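Chromosome-partitioning protein Spo0J (Thermus thermophilus HB27, PDB 1VZ0) binds the centromere-like site parS as a probable chromosome-partitioning factor and stimulates the ATPase activity of its partner Soj. Local coordinates at residues C[102-113]-C[126-135]. Numbering follows the deposited sequence.
Sequences REALELALVENL and GYQALLEMGL
Leu130 O takes two backbone N-H groups, Leu135 N at 3.2 Å and, weakly, Met133 N, where helix 120-132 closes in a Schellman motif at Gly134 (phi 108°). This turn aims Met133 and Leu135 at helix 101-114; the axes of 102-113 and 126-132 run nearly antiparallel (160°), 9.9 Å apart at closest. Met133, bent at its last torsion (chi3 53°), lays SD against Leu105 CD1 at 3.7 Å and also touches Leu109 CD1, while its methyl comes up beside Glu106 CB. Shortening Met133 to an alanine is likely to leave Leu105 CD1, Leu109 CD1 and Glu106 CB without the thioether that they share. Leu109 CD1 also meets Ala129 CB, at 3.7 Å. The side chain of Leu130 is a knob among Glu106, Leu109, Val110 and Leu113; its CD1 meets Leu113 CD1 tip to tip at 3.8 Å. Leu113 CD2 rests 3.7 Å from Tyr127 CE2 and lies over Gly126, where a CB would collide with it. Extended Glu106 passes its carboxylate along the Leu135 methyls (OE1 to CD2 3.7 Å) to a salt bridge with Arg143 of helix 137-144, in the inferred helix-turn-helix motif. Methyls, a thioether and the aliphatic part of Glu106 thus fill the seam, so packing rather than polar bonding probably holds helices 101-114 and 120-132 together.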
loop_
_atom_site.group_PDB
_atom_site.type_symbol
_atom_site.label_atom_id
_atom_site.label_comp_id
_atom_site.label_asym_id
_atom_site.label_seq_id
_atom_site.Cartn_x
_atom_site.Cartn_y
_atom_site.Cartn_z
ATOM N N ARG C 102 -9.182 -23.143 -0.540
ATOM C CA ARG C 102 -8.118 -22.883 -1.488
ATOM C C ARG C 102 -8.490 -21.819 -2.533
ATOM O O ARG C 102 -7.679 -20.938 -2.840
ATOM C CB ARG C 102 -7.737 -24.211 -2.145
ATOM C CG ARG C 102 -6.679 -24.136 -3.208
ATOM C CD ARG C 102 -6.401 -25.527 -3.747
ATOM N NE ARG C 102 -5.864 -25.488 -5.102
ATOM C CZ ARG C 102 -4.737 -24.874 -5.432
ATOM N NH1 ARG C 102 -4.036 -24.251 -4.495
ATOM N NH2 ARG C 102 -4.316 -24.876 -6.693
ATOM N N GLU C 103 -9.709 -21.887 -3.067
ATOM C CA GLU C 103 -10.152 -20.915 -4.070
ATOM C C GLU C 103 -10.330 -19.546 -3.422
ATOM O O GLU C 103 -10.029 -18.516 -4.029
ATOM C CB GLU C 103 -11.493 -21.325 -4.702
ATOM C CG GLU C 103 -11.550 -22.732 -5.297
ATOM C CD GLU C 103 -12.911 -23.049 -5.901
ATOM O OE1 GLU C 103 -13.136 -22.691 -7.078
ATOM O OE2 GLU C 103 -13.758 -23.639 -5.191
ATOM N N ALA C 104 -10.842 -19.540 -2.194
ATOM C CA ALA C 104 -11.080 -18.298 -1.475
ATOM C C ALA C 104 -9.759 -17.577 -1.245
ATOM O O ALA C 104 -9.679 -16.353 -1.360
ATOM C CB ALA C 104 -11.764 -18.579 -0.154
ATOM N N LEU C 105 -8.727 -18.345 -0.923
ATOM C CA LEU C 105 -7.405 -17.780 -0.688
ATOM C C LEU C 105 -6.858 -17.240 -2.003
ATOM O O LEU C 105 -6.317 -16.136 -2.060
ATOM C CB LEU C 105 -6.457 -18.848 -0.160
ATOM C CG LEU C 105 -5.430 -18.423 0.889
ATOM C CD1 LEU C 105 -4.294 -19.439 0.885
ATOM C CD2 LEU C 105 -4.894 -17.029 0.599
ATOM N N GLU C 106 -6.998 -18.034 -3.056
ATOM C CA GLU C 106 -6.530 -17.636 -4.370
ATOM C C GLU C 106 -7.217 -16.323 -4.769
ATOM O O GLU C 106 -6.574 -15.413 -5.294
ATOM C CB GLU C 106 -6.826 -18.751 -5.381
ATOM C CG GLU C 106 -6.534 -18.398 -6.838
ATOM C CD GLU C 106 -6.667 -19.594 -7.786
ATOM O OE1 GLU C 106 -6.663 -19.382 -9.022
ATOM O OE2 GLU C 106 -6.770 -20.741 -7.298
ATOM N N LEU C 107 -8.515 -16.215 -4.503
ATOM C CA LEU C 107 -9.233 -14.996 -4.846
ATOM C C LEU C 107 -8.716 -13.826 -4.013
ATOM O O LEU C 107 -8.561 -12.720 -4.518
ATOM C CB LEU C 107 -10.741 -15.163 -4.627
ATOM C CG LEU C 107 -11.509 -15.947 -5.697
ATOM C CD1 LEU C 107 -12.964 -16.091 -5.265
ATOM C CD2 LEU C 107 -11.412 -15.235 -7.044
ATOM N N ALA C 108 -8.444 -14.069 -2.737
ATOM C CA ALA C 108 -7.947 -13.002 -1.875
ATOM C C ALA C 108 -6.604 -12.489 -2.388
ATOM O O ALA C 108 -6.359 -11.283 -2.428
ATOM C CB ALA C 108 -7.806 -13.494 -0.443
ATOM N N LEU C 109 -5.733 -13.408 -2.783
ATOM C CA LEU C 109 -4.435 -13.020 -3.300
ATOM C C LEU C 109 -4.592 -12.257 -4.608
ATOM O O LEU C 109 -3.958 -11.224 -4.802
ATOM C CB LEU C 109 -3.555 -14.253 -3.511
ATOM C CG LEU C 109 -3.118 -14.945 -2.217
ATOM C CD1 LEU C 109 -2.546 -16.320 -2.535
ATOM C CD2 LEU C 109 -2.097 -14.081 -1.477
ATOM N N VAL C 110 -5.451 -12.753 -5.494
ATOM C CA VAL C 110 -5.664 -12.107 -6.786
ATOM C C VAL C 110 -6.262 -10.698 -6.686
ATOM O O VAL C 110 -5.804 -9.784 -7.379
ATOM C CB VAL C 110 -6.549 -12.994 -7.716
ATOM C CG1 VAL C 110 -6.960 -12.221 -8.968
ATOM C CG2 VAL C 110 -5.766 -14.242 -8.125
ATOM N N GLU C 111 -7.265 -10.499 -5.831
ATOM C CA GLU C 111 -7.864 -9.168 -5.734
ATOM C C GLU C 111 -6.846 -8.198 -5.148
ATOM O O GLU C 111 -6.824 -7.010 -5.465
ATOM C CB GLU C 111 -9.135 -9.172 -4.871
ATOM C CG GLU C 111 -8.914 -9.336 -3.384
ATOM C CD GLU C 111 -10.115 -8.886 -2.547
ATOM O OE1 GLU C 111 -10.238 -9.354 -1.397
ATOM O OE2 GLU C 111 -10.926 -8.062 -3.024
ATOM N N ASN C 112 -5.988 -8.723 -4.291
ATOM C CA ASN C 112 -4.959 -7.913 -3.680
ATOM C C ASN C 112 -3.946 -7.481 -4.748
ATOM O O ASN C 112 -3.525 -6.321 -4.791
ATOM C CB ASN C 112 -4.277 -8.728 -2.598
ATOM C CG ASN C 112 -3.716 -7.874 -1.503
ATOM O OD1 ASN C 112 -2.671 -7.246 -1.663
ATOM N ND2 ASN C 112 -4.414 -7.835 -0.374
ATOM N N LEU C 113 -3.572 -8.414 -5.619
ATOM C CA LEU C 113 -2.610 -8.136 -6.679
ATOM C C LEU C 113 -3.119 -7.158 -7.739
ATOM O O LEU C 113 -2.353 -6.699 -8.577
ATOM C CB LEU C 113 -2.183 -9.446 -7.346
ATOM C CG LEU C 113 -1.244 -10.321 -6.509
ATOM C CD1 LEU C 113 -1.238 -11.754 -7.018
ATOM C CD2 LEU C 113 0.158 -9.722 -6.547
ATOM N N GLY C 126 2.921 -12.098 -3.546
ATOM C CA GLY C 126 1.634 -12.607 -3.981
ATOM C C GLY C 126 1.812 -13.716 -5.001
ATOM O O GLY C 126 1.225 -14.789 -4.871
ATOM N N TYR C 127 2.631 -13.466 -6.017
ATOM C CA TYR C 127 2.872 -14.468 -7.051
ATOM C C TYR C 127 3.430 -15.731 -6.411
ATOM O O TYR C 127 2.994 -16.839 -6.720
ATOM C CB TYR C 127 3.870 -13.950 -8.087
ATOM C CG TYR C 127 3.381 -12.765 -8.887
ATOM C CD1 TYR C 127 4.268 -12.024 -9.664
ATOM C CD2 TYR C 127 2.038 -12.379 -8.863
ATOM C CE1 TYR C 127 3.840 -10.924 -10.394
ATOM C CE2 TYR C 127 1.593 -11.281 -9.591
ATOM C CZ TYR C 127 2.500 -10.555 -10.351
ATOM O OH TYR C 127 2.082 -9.437 -11.031
ATOM N N GLN C 128 4.388 -15.564 -5.507
ATOM C CA GLN C 128 4.984 -16.712 -4.841
ATOM C C GLN C 128 3.956 -17.527 -4.058
ATOM O O GLN C 128 4.027 -18.757 -4.022
ATOM C CB GLN C 128 6.100 -16.275 -3.897
ATOM C CG GLN C 128 6.812 -17.452 -3.275
ATOM C CD GLN C 128 7.835 -17.040 -2.250
ATOM O OE1 GLN C 128 7.498 -16.436 -1.225
ATOM N NE2 GLN C 128 9.098 -17.363 -2.513
ATOM N N ALA C 129 3.009 -16.846 -3.426
ATOM C CA ALA C 129 1.981 -17.534 -2.662
ATOM C C ALA C 129 1.100 -18.352 -3.610
ATOM O O ALA C 129 0.704 -19.471 -3.289
ATOM C CB ALA C 129 1.133 -16.525 -1.885
ATOM N N LEU C 130 0.794 -17.791 -4.778
ATOM C CA LEU C 130 -0.036 -18.493 -5.747
ATOM C C LEU C 130 0.683 -19.742 -6.258
ATOM O O LEU C 130 0.054 -20.777 -6.480
ATOM C CB LEU C 130 -0.402 -17.563 -6.906
ATOM C CG LEU C 130 -1.450 -16.491 -6.577
ATOM C CD1 LEU C 130 -1.599 -15.500 -7.725
ATOM C CD2 LEU C 130 -2.776 -17.178 -6.282
ATOM N N LEU C 131 1.998 -19.640 -6.428
ATOM C CA LEU C 131 2.802 -20.769 -6.885
ATOM C C LEU C 131 2.784 -21.872 -5.832
ATOM O O LEU C 131 2.659 -23.052 -6.158
ATOM C CB LEU C 131 4.257 -20.350 -7.124
ATOM C CG LEU C 131 4.602 -19.403 -8.267
ATOM C CD1 LEU C 131 6.115 -19.194 -8.295
ATOM C CD2 LEU C 131 4.115 -19.984 -9.579
ATOM N N GLU C 132 2.926 -21.477 -4.569
ATOM C CA GLU C 132 2.938 -22.431 -3.469
ATOM C C GLU C 132 1.614 -23.166 -3.362
ATOM O O GLU C 132 1.530 -24.237 -2.763
ATOM C CB GLU C 132 3.243 -21.717 -2.152
ATOM C CG GLU C 132 4.689 -21.291 -2.020
ATOM C CD GLU C 132 4.924 -20.384 -0.837
ATOM O OE1 GLU C 132 6.100 -20.073 -0.559
ATOM O OE2 GLU C 132 3.937 -19.975 -0.186
ATOM N N MET C 133 0.578 -22.583 -3.948
ATOM C CA MET C 133 -0.732 -23.196 -3.923
ATOM C C MET C 133 -0.912 -24.137 -5.109
ATOM O O MET C 133 -1.965 -24.740 -5.280
ATOM C CB MET C 133 -1.809 -22.114 -3.913
ATOM C CG MET C 133 -2.000 -21.495 -2.547
ATOM S SD MET C 133 -3.191 -20.185 -2.550
ATOM C CE MET C 133 -4.610 -21.008 -3.335
ATOM N N GLY C 134 0.125 -24.264 -5.928
ATOM C CA GLY C 134 0.039 -25.159 -7.065
ATOM C C GLY C 134 -0.072 -24.527 -8.441
ATOM O O GLY C 134 0.033 -25.230 -9.447
ATOM N N LEU C 135 -0.284 -23.216 -8.508
ATOM C CA LEU C 135 -0.394 -22.566 -9.807
ATOM C C LEU C 135 0.939 -22.405 -10.511
ATOM O O LEU C 135 2.006 -22.501 -9.900
ATOM C CB LEU C 135 -1.044 -21.190 -9.691
ATOM C CG LEU C 135 -2.559 -21.140 -9.519
ATOM C CD1 LEU C 135 -2.935 -21.633 -8.134
ATOM C CD2 LEU C 135 -3.043 -19.714 -9.727
#